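Local coordinates for RmpA (Streptococcus mutans, PDB 3BJV), which probably acts as the phosphocarrier IIA component of a phosphoenolpyruvate-dependent phosphotransferase system that takes up and phosphorylates ascorbate, at residues A[83-88]-A[98-103]. Numbering follows the deposited sequence.
Sequences VTLTEP and QVLLAL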
ATOM      1  N   VAL A  83      -1.788   5.340 -17.935  1.00  9.05           N
ATOM      2  CA  VAL A  83      -2.595   6.116 -18.852  1.00  8.27           C
ATOM      3  C   VAL A  83      -2.648   7.539 -18.255  1.00  8.49           C
ATOM      4  O   VAL A  83      -2.845   7.679 -17.041  1.00  8.99           O
ATOM      5  CB  VAL A  83      -4.027   5.514 -18.929  1.00  8.73           C
ATOM      6  CG1 VAL A  83      -5.074   6.578 -19.358  1.00  9.67           C
ATOM      7  CG2 VAL A  83      -4.091   4.260 -19.856  1.00  6.15           C
ATOM      8  N   THR A  84      -2.491   8.573 -19.088  1.00  7.40           N
ATOM      9  CA  THR A  84      -2.708   9.968 -18.670  1.00  6.97           C
ATOM     10  C   THR A  84      -3.842  10.533 -19.507  1.00  8.09           C
ATOM     11  O   THR A  84      -3.958  10.218 -20.668  1.00  8.66           O
ATOM     12  CB  THR A  84      -1.477  10.838 -18.907  1.00  6.94           C
ATOM     13  OG1 THR A  84      -1.108  10.785 -20.284  1.00  7.59           O
ATOM     14  CG2 THR A  84      -0.264  10.378 -18.027  1.00  5.36           C
ATOM     15  N   LEU A  85      -4.721  11.295 -18.887  1.00  9.06           N
ATOM     16  CA  LEU A  85      -5.851  11.976 -19.550  1.00 10.45           C
ATOM     17  C   LEU A  85      -5.519  13.452 -19.887  1.00 11.54           C
ATOM     18  O   LEU A  85      -4.670  14.089 -19.216  1.00 11.37           O
ATOM     19  CB  LEU A  85      -7.103  11.936 -18.621  1.00  9.42           C
ATOM     20  CG  LEU A  85      -7.523  10.529 -18.194  1.00  8.58           C
ATOM     21  CD1 LEU A  85      -8.537  10.645 -17.198  1.00  9.31           C
ATOM     22  CD2 LEU A  85      -8.113   9.774 -19.376  1.00 12.69           C
ATOM     23  N   THR A  86      -6.252  14.013 -20.856  1.00 12.18           N
ATOM     24  CA  THR A  86      -6.055  15.410 -21.222  1.00 13.24           C
ATOM     25  C   THR A  86      -6.806  16.366 -20.279  1.00 14.85           C
ATOM     26  O   THR A  86      -6.398  17.525 -20.098  1.00 15.17           O
ATOM     27  CB  THR A  86      -6.412  15.658 -22.686  1.00 13.64           C
ATOM     28  OG1 THR A  86      -7.736  15.168 -22.944  1.00 12.70           O
ATOM     29  CG2 THR A  86      -5.374  14.929 -23.628  1.00 12.78           C
ATOM     30  N   GLU A  87      -7.889  15.865 -19.672  1.00 15.37           N
ATOM     31  CA  GLU A  87      -8.623  16.537 -18.615  1.00 15.75           C
ATOM     32  C   GLU A  87      -8.901  15.514 -17.551  1.00 14.54           C
ATOM     33  O   GLU A  87      -9.090  14.359 -17.880  1.00 12.69           O
ATOM     34  CB  GLU A  87      -9.958  16.966 -19.155  1.00 16.70           C
ATOM     35  CG  GLU A  87      -9.794  18.107 -20.063  1.00 26.21           C
ATOM     36  CD  GLU A  87     -10.764  18.052 -21.191  1.00 34.94           C
ATOM     37  OE1 GLU A  87     -11.999  18.023 -20.879  1.00 33.55           O
ATOM     38  OE2 GLU A  87     -10.256  18.026 -22.368  1.00 37.59           O
ATOM     39  N   PRO A  88      -8.925  15.931 -16.274  1.00 14.15           N
ATOM     40  CA  PRO A  88      -9.402  15.076 -15.193  1.00 14.39           C
ATOM     41  C   PRO A  88     -10.823  14.552 -15.377  1.00 14.18           C
ATOM     42  O   PRO A  88     -11.589  15.137 -16.130  1.00 15.45           O
ATOM     43  CB  PRO A  88      -9.310  15.986 -13.946  1.00 15.59           C
ATOM     44  CG  PRO A  88      -9.090  17.384 -14.487  1.00 15.07           C
ATOM     45  CD  PRO A  88      -8.392  17.211 -15.778  1.00 13.85           C
ATOM     46  N   GLN A  98      -6.402  12.382 -13.061  1.00 12.84           N
ATOM     47  CA  GLN A  98      -5.819  12.597 -14.368  1.00 12.25           C
ATOM     48  C   GLN A  98      -4.795  11.542 -14.813  1.00 11.26           C
ATOM     49  O   GLN A  98      -4.477  11.443 -15.977  1.00  9.24           O
ATOM     50  CB  GLN A  98      -5.223  13.986 -14.459  1.00 12.01           C
ATOM     51  CG  GLN A  98      -5.207  14.426 -15.901  1.00 16.11           C
ATOM     52  CD  GLN A  98      -4.923  15.904 -16.070  1.00 19.99           C
ATOM     53  OE1 GLN A  98      -4.975  16.423 -17.191  1.00 18.86           O
ATOM     54  NE2 GLN A  98      -4.648  16.600 -14.948  1.00 18.26           N
ATOM     55  N   VAL A  99      -4.255  10.770 -13.864  1.00 12.28           N
ATOM     56  CA  VAL A  99      -3.275   9.719 -14.185  1.00 11.83           C
ATOM     57  C   VAL A  99      -3.761   8.379 -13.638  1.00 11.60           C
ATOM     58  O   VAL A  99      -4.131   8.289 -12.466  1.00 11.55           O
ATOM     59  CB  VAL A  99      -1.853  10.025 -13.649  1.00 12.01           C
ATOM     60  CG1 VAL A  99      -0.845   9.026 -14.192  1.00 10.86           C
ATOM     61  CG2 VAL A  99      -1.426  11.462 -13.986  1.00 13.37           C
ATOM     62  N   LEU A 100      -3.760   7.344 -14.486  1.00 11.08           N
ATOM     63  CA  LEU A 100      -4.189   6.017 -14.043  1.00 10.98           C
ATOM     64  C   LEU A 100      -3.096   4.968 -14.234  1.00 10.52           C
ATOM     65  O   LEU A 100      -2.558   4.788 -15.328  1.00 11.66           O
ATOM     66  CB  LEU A 100      -5.536   5.583 -14.663  1.00 10.62           C
ATOM     67  CG  LEU A 100      -6.658   6.574 -14.475  1.00  9.89           C
ATOM     68  CD1 LEU A 100      -6.892   7.318 -15.781  1.00  9.96           C
ATOM     69  CD2 LEU A 100      -7.905   5.833 -14.085  1.00  9.80           C
ATOM     70  N   LEU A 101      -2.736   4.327 -13.135  1.00  9.95           N
ATOM     71  CA  LEU A 101      -1.785   3.262 -13.158  1.00  9.60           C
ATOM     72  C   LEU A 101      -2.502   1.972 -12.684  1.00 10.53           C
ATOM     73  O   LEU A 101      -2.677   1.755 -11.480  1.00 10.24           O
ATOM     74  CB  LEU A 101      -0.561   3.622 -12.319  1.00  8.68           C
ATOM     75  CG  LEU A 101       0.796   3.021 -12.726  1.00  7.39           C
ATOM     76  CD1 LEU A 101       1.947   3.799 -12.026  1.00  8.89           C
ATOM     77  CD2 LEU A 101       0.845   1.531 -12.358  1.00  2.00           C
ATOM     78  N   ALA A 102      -2.972   1.180 -13.648  1.00  9.97           N
ATOM     79  CA  ALA A 102      -3.649  -0.082 -13.369  1.00 10.22           C
ATOM     80  C   ALA A 102      -2.648  -1.134 -12.962  1.00 10.67           C
ATOM     81  O   ALA A 102      -1.524  -1.183 -13.438  1.00 11.84           O
ATOM     82  CB  ALA A 102      -4.402  -0.546 -14.530  1.00  9.43           C
ATOM     83  N   LEU A 103      -3.091  -2.005 -12.092  1.00 11.16           N
ATOM     84  CA  LEU A 103      -2.217  -2.877 -11.392  1.00 11.14           C
ATOM     85  C   LEU A 103      -2.811  -4.252 -11.574  1.00 10.66           C
ATOM     86  O   LEU A 103      -4.013  -4.432 -11.270  1.00 11.27           O
ATOM     87  CB  LEU A 103      -2.297  -2.452  -9.904  1.00 11.79           C
ATOM     88  CG  LEU A 103      -1.802  -3.294  -8.717  1.00 13.14           C
ATOM     89  CD1 LEU A 103      -0.520  -4.101  -9.122  1.00 14.56           C
ATOM     90  CD2 LEU A 103      -1.497  -2.325  -7.569  1.00 10.39           C
TER
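Leu100 lays its CD1 methyl against two side chains of the neighbouring strand, 4.1 Å from Val83 CG1 and 4.0 Å from Leu85 CD1. The strands, 79-85 and 96-104, run antiparallel within the mixed sheet of an alpha/beta three-layer sandwich, the architecture of this EIIA domain. Val83 and Leu100 form a hydrogen-bonded pair. Val83 N donates to Leu100 O at 2.8 Å, and Leu100 N returns an almost straight bond (176°) to Val83 O. Their side chains run alongside each other on the same face, and helix 22-36 covers them through Ser29, with Ala25 also touching Leu100. Leu85 slants across Leu100; with CG anti to the carbonyl carbon and beside the backbone N (chi1 -56°), it sets CD1 against Leu100 CD1. Ala19 also touches the Leu85 side chain.

On the other face, the non-hydrogen-bonded pair Thr84 and Val99 brings Thr84 CG2 to 4.1 Å from Val99 CG1. Thr84 OG1 is hydrogen-bonded to Gly16 N, a side-chain link from strand 79-85 to its parallel neighbour 13-17, while the backbone of Val99 bonds to Gly63 and Ala65 of strand 63-65. Beyond Leu85 the chain turns a corner, and the extended Gln98 side chain runs alongside Pro88, where its CD comes 3.7 Å from Pro88 CD. At this end Gln98 O accepts a hydrogen bond from Leu85 N at 2.9 Å, with the donor in the carbonyl plane.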